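Long-range contact in conserved hypothetical secreted protein (Helicobacter pylori, PDB 4RNZ), which is a zinc-dependent M23B metallopeptidase that determines cell shape and probably acts as an endopeptidase on peptidoglycan: residues I84-Q98 against V132-R146. Numbering follows the deposited sequence.
Sequences IIFTRKEKTLLLSLQ and VKNDKIAIVYTRDYR. With GOL (glycerol), chain H; PO4 (phosphate ion), chain G.
Two long antiparallel strands, 87-96 and 136-146, the latter within the second domain of Csd3, pair side by side in an antiparallel sheet backed by helices 101-109 and 112-121. Backbone bonds run in both directions at the hydrogen-bonded pairs from Thr-87 with Tyr-145 to Leu-95 with Ile-137, where the bond from Leu-95 N is weak. Beyond the strands, the type II turn Val-132 to Asp-135 continues the pairing: Leu-97 N reaches Asp-135 O, and Asn-134 N gives a nearly straight bond to Leu-97 O.

On the helix-covered face, Leu-93 CD2 meets Ile-139 CD1 at 4.0 Å, and Leu-95 and Ile-137 sit alongside. Tyr-141 CG lies between the backbone N and the carbonyl carbon (chi1 64°), and one ring face meets Lys-91 CB. Farther along this face the apolar cover gives way to charge. Lys-89 crosses the Tyr-145 ring at about a right angle, with Lys-89 CE 3.7 Å from the ring centroid and NZ in a cation-pi contact. Lys-89 NZ also hydrogen-bonds to phosphate O3 (2.8 Å), while Lys-91 NZ holds O4 of the same ion, probably a crystallisation component. Arg-143 turns instead to a salt bridge with Asp-111.

The other face carries Leu-94 against Ala-138, and Phe-363 covers Glu-90, Thr-92 and Val-140. Thr-92 OG1 bonds to Gly-362 O beside strand 357-361, which pairs with the far edge of 87-96. Near the end of this face the Asp-144 carboxylate stacks on one face of the Phe-86 ring, offset toward its rim, planes 26° apart. Arg-88, bent at chi3 (-78°), grips the Asp-144 carboxylate side-on and nearly coplanar: Arg-88 NE meets the syn lone pair of Asp-144 OD1 at 2.6 Å, and NH2 that of OD2 at 3.0 Å.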
# COMPACT_ATOMS: atom_id res chain seq x y z
N ILE A 84 7.96 11.98 -6.11
CA ILE A 84 8.00 11.19 -7.32
C ILE A 84 7.01 11.81 -8.30
O ILE A 84 5.83 12.01 -7.97
CB ILE A 84 7.60 9.72 -7.10
CG1 ILE A 84 8.55 9.01 -6.13
CG2 ILE A 84 7.63 8.96 -8.41
CD1 ILE A 84 8.10 7.61 -5.74
N ILE A 85 7.50 12.11 -9.49
CA ILE A 85 6.65 12.62 -10.55
C ILE A 85 6.13 11.43 -11.34
O ILE A 85 6.88 10.57 -11.79
CB ILE A 85 7.39 13.61 -11.50
CG1 ILE A 85 7.93 14.81 -10.72
CG2 ILE A 85 6.43 14.14 -12.57
CD1 ILE A 85 8.95 15.63 -11.50
N PHE A 86 4.81 11.38 -11.50
CA PHE A 86 4.21 10.25 -12.18
C PHE A 86 2.96 10.62 -12.95
O PHE A 86 2.33 11.65 -12.67
CB PHE A 86 3.88 9.12 -11.18
CG PHE A 86 2.89 9.52 -10.13
CD1 PHE A 86 1.52 9.45 -10.37
CD2 PHE A 86 3.32 9.96 -8.88
CE1 PHE A 86 0.61 9.83 -9.41
CE2 PHE A 86 2.40 10.34 -7.90
CZ PHE A 86 1.05 10.27 -8.16
N THR A 87 2.63 9.76 -13.91
CA THR A 87 1.40 9.88 -14.68
C THR A 87 0.44 8.76 -14.25
O THR A 87 0.86 7.65 -13.94
CB THR A 87 1.71 9.80 -16.20
OG1 THR A 87 2.53 10.93 -16.54
CG2 THR A 87 0.45 9.89 -17.02
N ARG A 88 -0.85 9.08 -14.22
CA ARG A 88 -1.86 8.11 -13.77
C ARG A 88 -2.78 7.76 -14.94
O ARG A 88 -3.27 8.65 -15.60
CB ARG A 88 -2.60 8.73 -12.60
CG ARG A 88 -3.68 7.89 -11.98
CD ARG A 88 -4.06 8.49 -10.64
NE ARG A 88 -3.04 8.12 -9.66
CZ ARG A 88 -2.88 8.70 -8.47
NH1 ARG A 88 -3.66 9.69 -8.09
NH2 ARG A 88 -1.93 8.26 -7.66
N LYS A 89 -2.95 6.47 -15.24
CA LYS A 89 -3.92 6.04 -16.25
C LYS A 89 -5.10 5.30 -15.59
O LYS A 89 -4.89 4.48 -14.70
CB LYS A 89 -3.30 5.06 -17.22
CG LYS A 89 -2.07 5.54 -17.95
CD LYS A 89 -1.65 4.49 -18.96
CE LYS A 89 -0.31 4.81 -19.60
NZ LYS A 89 -0.09 3.87 -20.74
N GLU A 90 -6.30 5.56 -16.07
CA GLU A 90 -7.51 4.89 -15.59
C GLU A 90 -8.03 3.95 -16.66
O GLU A 90 -8.06 4.30 -17.85
CB GLU A 90 -8.55 5.93 -15.23
CG GLU A 90 -9.81 5.39 -14.56
CD GLU A 90 -10.83 6.48 -14.36
OE1 GLU A 90 -11.11 7.22 -15.32
OE2 GLU A 90 -11.34 6.60 -13.24
N LYS A 91 -8.44 2.76 -16.23
CA LYS A 91 -9.04 1.75 -17.11
C LYS A 91 -10.30 1.19 -16.49
O LYS A 91 -10.47 1.22 -15.26
CB LYS A 91 -8.09 0.59 -17.37
CG LYS A 91 -6.85 0.98 -18.16
CD LYS A 91 -6.19 -0.20 -18.83
CE LYS A 91 -5.31 0.26 -19.99
NZ LYS A 91 -4.32 1.27 -19.52
N THR A 92 -11.15 0.64 -17.35
CA THR A 92 -12.30 -0.13 -16.91
C THR A 92 -12.27 -1.54 -17.45
O THR A 92 -12.35 -1.77 -18.66
CB THR A 92 -13.60 0.54 -17.35
OG1 THR A 92 -13.64 1.87 -16.83
CG2 THR A 92 -14.82 -0.24 -16.83
N LEU A 93 -12.16 -2.50 -16.53
CA LEU A 93 -12.29 -3.89 -16.87
C LEU A 93 -13.77 -4.29 -16.76
O LEU A 93 -14.39 -4.11 -15.70
CB LEU A 93 -11.48 -4.75 -15.91
CG LEU A 93 -11.64 -6.27 -16.03
CD1 LEU A 93 -11.21 -6.77 -17.40
CD2 LEU A 93 -10.82 -6.92 -14.94
N LEU A 94 -14.31 -4.82 -17.85
CA LEU A 94 -15.62 -5.48 -17.84
C LEU A 94 -15.45 -6.96 -18.16
O LEU A 94 -14.79 -7.34 -19.15
CB LEU A 94 -16.54 -4.85 -18.87
CG LEU A 94 -16.72 -3.34 -18.80
CD1 LEU A 94 -17.55 -2.89 -20.00
CD2 LEU A 94 -17.39 -2.91 -17.50
N LEU A 95 -16.04 -7.82 -17.35
CA LEU A 95 -15.75 -9.24 -17.48
C LEU A 95 -17.01 -10.08 -17.28
O LEU A 95 -17.81 -9.80 -16.37
CB LEU A 95 -14.70 -9.56 -16.44
CG LEU A 95 -13.93 -10.86 -16.49
CD1 LEU A 95 -12.56 -10.59 -15.90
CD2 LEU A 95 -14.68 -11.94 -15.71
N SER A 96 -17.18 -11.09 -18.13
CA SER A 96 -18.19 -12.13 -17.90
C SER A 96 -17.44 -13.38 -17.47
O SER A 96 -16.60 -13.86 -18.20
CB SER A 96 -19.01 -12.41 -19.17
OG SER A 96 -19.92 -13.48 -18.95
N LEU A 97 -17.72 -13.89 -16.28
CA LEU A 97 -16.96 -15.02 -15.75
C LEU A 97 -17.01 -16.30 -16.65
O LEU A 97 -18.07 -16.78 -17.02
CB LEU A 97 -17.45 -15.33 -14.34
CG LEU A 97 -16.58 -16.27 -13.51
CD1 LEU A 97 -15.25 -15.61 -13.18
CD2 LEU A 97 -17.30 -16.63 -12.23
N GLN A 98 -15.83 -16.82 -16.98
CA GLN A 98 -15.68 -18.02 -17.80
C GLN A 98 -15.09 -19.15 -16.97
O GLN A 98 -15.54 -20.28 -17.07
CB GLN A 98 -14.81 -17.71 -19.01
CG GLN A 98 -15.40 -16.69 -19.96
CD GLN A 98 -16.84 -17.02 -20.31
OE1 GLN A 98 -17.14 -18.12 -20.78
NE2 GLN A 98 -17.75 -16.08 -20.05
N VAL A 132 -20.73 -17.56 -10.37
CA VAL A 132 -20.73 -18.66 -11.32
C VAL A 132 -20.64 -18.13 -12.75
O VAL A 132 -20.82 -16.93 -13.00
CB VAL A 132 -22.00 -19.53 -11.18
CG1 VAL A 132 -22.12 -20.04 -9.75
CG2 VAL A 132 -23.25 -18.76 -11.58
N LYS A 133 -20.41 -19.05 -13.68
CA LYS A 133 -20.23 -18.71 -15.08
C LYS A 133 -21.24 -17.68 -15.56
O LYS A 133 -22.42 -17.72 -15.18
CB LYS A 133 -20.27 -19.96 -15.97
CG LYS A 133 -19.44 -19.82 -17.23
CD LYS A 133 -19.31 -21.13 -17.98
CE LYS A 133 -18.88 -20.88 -19.43
NZ LYS A 133 -18.34 -22.09 -20.11
N ASN A 134 -20.75 -16.74 -16.35
CA ASN A 134 -21.55 -15.63 -16.87
C ASN A 134 -21.97 -14.55 -15.84
O ASN A 134 -22.62 -13.59 -16.21
CB ASN A 134 -22.77 -16.13 -17.68
CG ASN A 134 -22.37 -17.10 -18.81
OD1 ASN A 134 -23.06 -18.08 -19.06
ND2 ASN A 134 -21.26 -16.83 -19.47
N ASP A 135 -21.59 -14.69 -14.58
CA ASP A 135 -21.72 -13.56 -13.66
C ASP A 135 -20.73 -12.46 -14.07
O ASP A 135 -19.71 -12.73 -14.69
CB ASP A 135 -21.49 -13.99 -12.22
CG ASP A 135 -22.67 -14.76 -11.65
OD1 ASP A 135 -23.76 -14.61 -12.18
OD2 ASP A 135 -22.49 -15.48 -10.66
N LYS A 136 -21.06 -11.22 -13.74
CA LYS A 136 -20.24 -10.09 -14.17
C LYS A 136 -19.29 -9.58 -13.07
O LYS A 136 -19.60 -9.65 -11.87
CB LYS A 136 -21.10 -8.96 -14.66
CG LYS A 136 -22.10 -9.38 -15.73
CD LYS A 136 -22.96 -8.20 -16.13
CE LYS A 136 -24.01 -7.82 -15.07
NZ LYS A 136 -25.21 -8.72 -15.05
N ILE A 137 -18.11 -9.14 -13.51
CA ILE A 137 -17.15 -8.43 -12.66
C ILE A 137 -16.69 -7.18 -13.44
O ILE A 137 -16.26 -7.31 -14.60
CB ILE A 137 -15.92 -9.29 -12.30
CG1 ILE A 137 -16.34 -10.55 -11.58
CG2 ILE A 137 -14.91 -8.50 -11.44
CD1 ILE A 137 -15.22 -11.52 -11.30
N ALA A 138 -16.80 -6.01 -12.83
CA ALA A 138 -16.29 -4.78 -13.35
C ALA A 138 -15.30 -4.17 -12.35
O ALA A 138 -15.52 -4.23 -11.14
CB ALA A 138 -17.41 -3.80 -13.60
N ILE A 139 -14.20 -3.63 -12.86
CA ILE A 139 -13.24 -2.89 -12.03
C ILE A 139 -12.83 -1.63 -12.76
O ILE A 139 -12.35 -1.70 -13.89
CB ILE A 139 -11.97 -3.70 -11.72
CG1 ILE A 139 -12.32 -5.16 -11.39
CG2 ILE A 139 -11.14 -3.03 -10.61
CD1 ILE A 139 -11.15 -6.03 -11.03
N VAL A 140 -13.01 -0.48 -12.12
CA VAL A 140 -12.41 0.74 -12.59
C VAL A 140 -11.17 0.97 -11.73
O VAL A 140 -11.28 1.07 -10.50
CB VAL A 140 -13.30 1.96 -12.43
CG1 VAL A 140 -12.57 3.20 -12.94
CG2 VAL A 140 -14.62 1.77 -13.18
N TYR A 141 -10.01 1.05 -12.36
CA TYR A 141 -8.77 1.17 -11.58
C TYR A 141 -7.77 2.07 -12.25
O TYR A 141 -7.76 2.20 -13.48
CB TYR A 141 -8.13 -0.18 -11.36
CG TYR A 141 -7.66 -0.88 -12.59
CD1 TYR A 141 -8.55 -1.61 -13.38
CD2 TYR A 141 -6.34 -0.83 -12.99
CE1 TYR A 141 -8.12 -2.28 -14.50
CE2 TYR A 141 -5.90 -1.49 -14.12
CZ TYR A 141 -6.80 -2.22 -14.87
OH TYR A 141 -6.40 -2.90 -15.99
N THR A 142 -6.91 2.65 -11.43
CA THR A 142 -5.81 3.46 -11.92
C THR A 142 -4.49 2.79 -11.63
O THR A 142 -4.38 1.93 -10.75
CB THR A 142 -5.79 4.85 -11.29
OG1 THR A 142 -5.52 4.77 -9.89
CG2 THR A 142 -7.10 5.57 -11.52
N ARG A 143 -3.50 3.18 -12.41
CA ARG A 143 -2.13 2.68 -12.25
C ARG A 143 -1.23 3.91 -12.43
O ARG A 143 -1.60 4.84 -13.18
CB ARG A 143 -1.89 1.66 -13.34
CG ARG A 143 -1.10 0.44 -12.97
CD ARG A 143 -0.77 -0.39 -14.22
NE ARG A 143 -1.79 -1.36 -14.69
CZ ARG A 143 -2.17 -2.46 -14.02
NH1 ARG A 143 -1.69 -2.69 -12.81
NH2 ARG A 143 -3.06 -3.31 -14.55
N ASP A 144 -0.10 3.95 -11.72
CA ASP A 144 0.81 5.10 -11.81
C ASP A 144 2.03 4.71 -12.64
O ASP A 144 2.51 3.59 -12.56
CB ASP A 144 1.23 5.60 -10.43
CG ASP A 144 0.10 6.23 -9.65
OD1 ASP A 144 -0.92 6.64 -10.22
OD2 ASP A 144 0.26 6.35 -8.43
N TYR A 145 2.51 5.66 -13.45
CA TYR A 145 3.58 5.39 -14.42
C TYR A 145 4.70 6.42 -14.31
O TYR A 145 4.44 7.61 -14.12
CB TYR A 145 3.03 5.49 -15.85
CG TYR A 145 2.05 4.40 -16.18
CD1 TYR A 145 0.72 4.48 -15.78
CD2 TYR A 145 2.44 3.30 -16.91
CE1 TYR A 145 -0.19 3.46 -16.09
CE2 TYR A 145 1.54 2.28 -17.23
CZ TYR A 145 0.24 2.37 -16.81
OH TYR A 145 -0.66 1.35 -17.14
N ARG A 146 5.93 5.94 -14.46
CA ARG A 146 7.12 6.79 -14.54
C ARG A 146 7.83 6.48 -15.82
O ARG A 146 8.18 5.32 -16.07
CB ARG A 146 8.09 6.49 -13.40
CG ARG A 146 7.66 7.04 -12.11
CD ARG A 146 8.66 6.63 -11.06
NE ARG A 146 9.83 7.50 -11.07
CZ ARG A 146 10.70 7.55 -10.08
NH1 ARG A 146 10.50 6.79 -9.01
NH2 ARG A 146 11.74 8.39 -10.13
C1 GOL H . 9.85 11.56 -14.44
O1 GOL H . 8.54 12.13 -14.25
C2 GOL H . 10.42 10.80 -13.24
O2 GOL H . 9.41 10.19 -12.40
C3 GOL H . 11.51 9.87 -13.75
O3 GOL H . 11.93 8.89 -12.79
P PO4 G . -0.23 0.19 -20.29
O1 PO4 G . -0.19 -0.22 -18.82
O2 PO4 G . 0.05 -1.05 -21.11
O3 PO4 G . 0.81 1.25 -20.60
O4 PO4 G . -1.55 0.77 -20.72
O HOH W 1 -5.32 1.69 -15.10
O HOH W 2 -22.53 -11.62 -18.01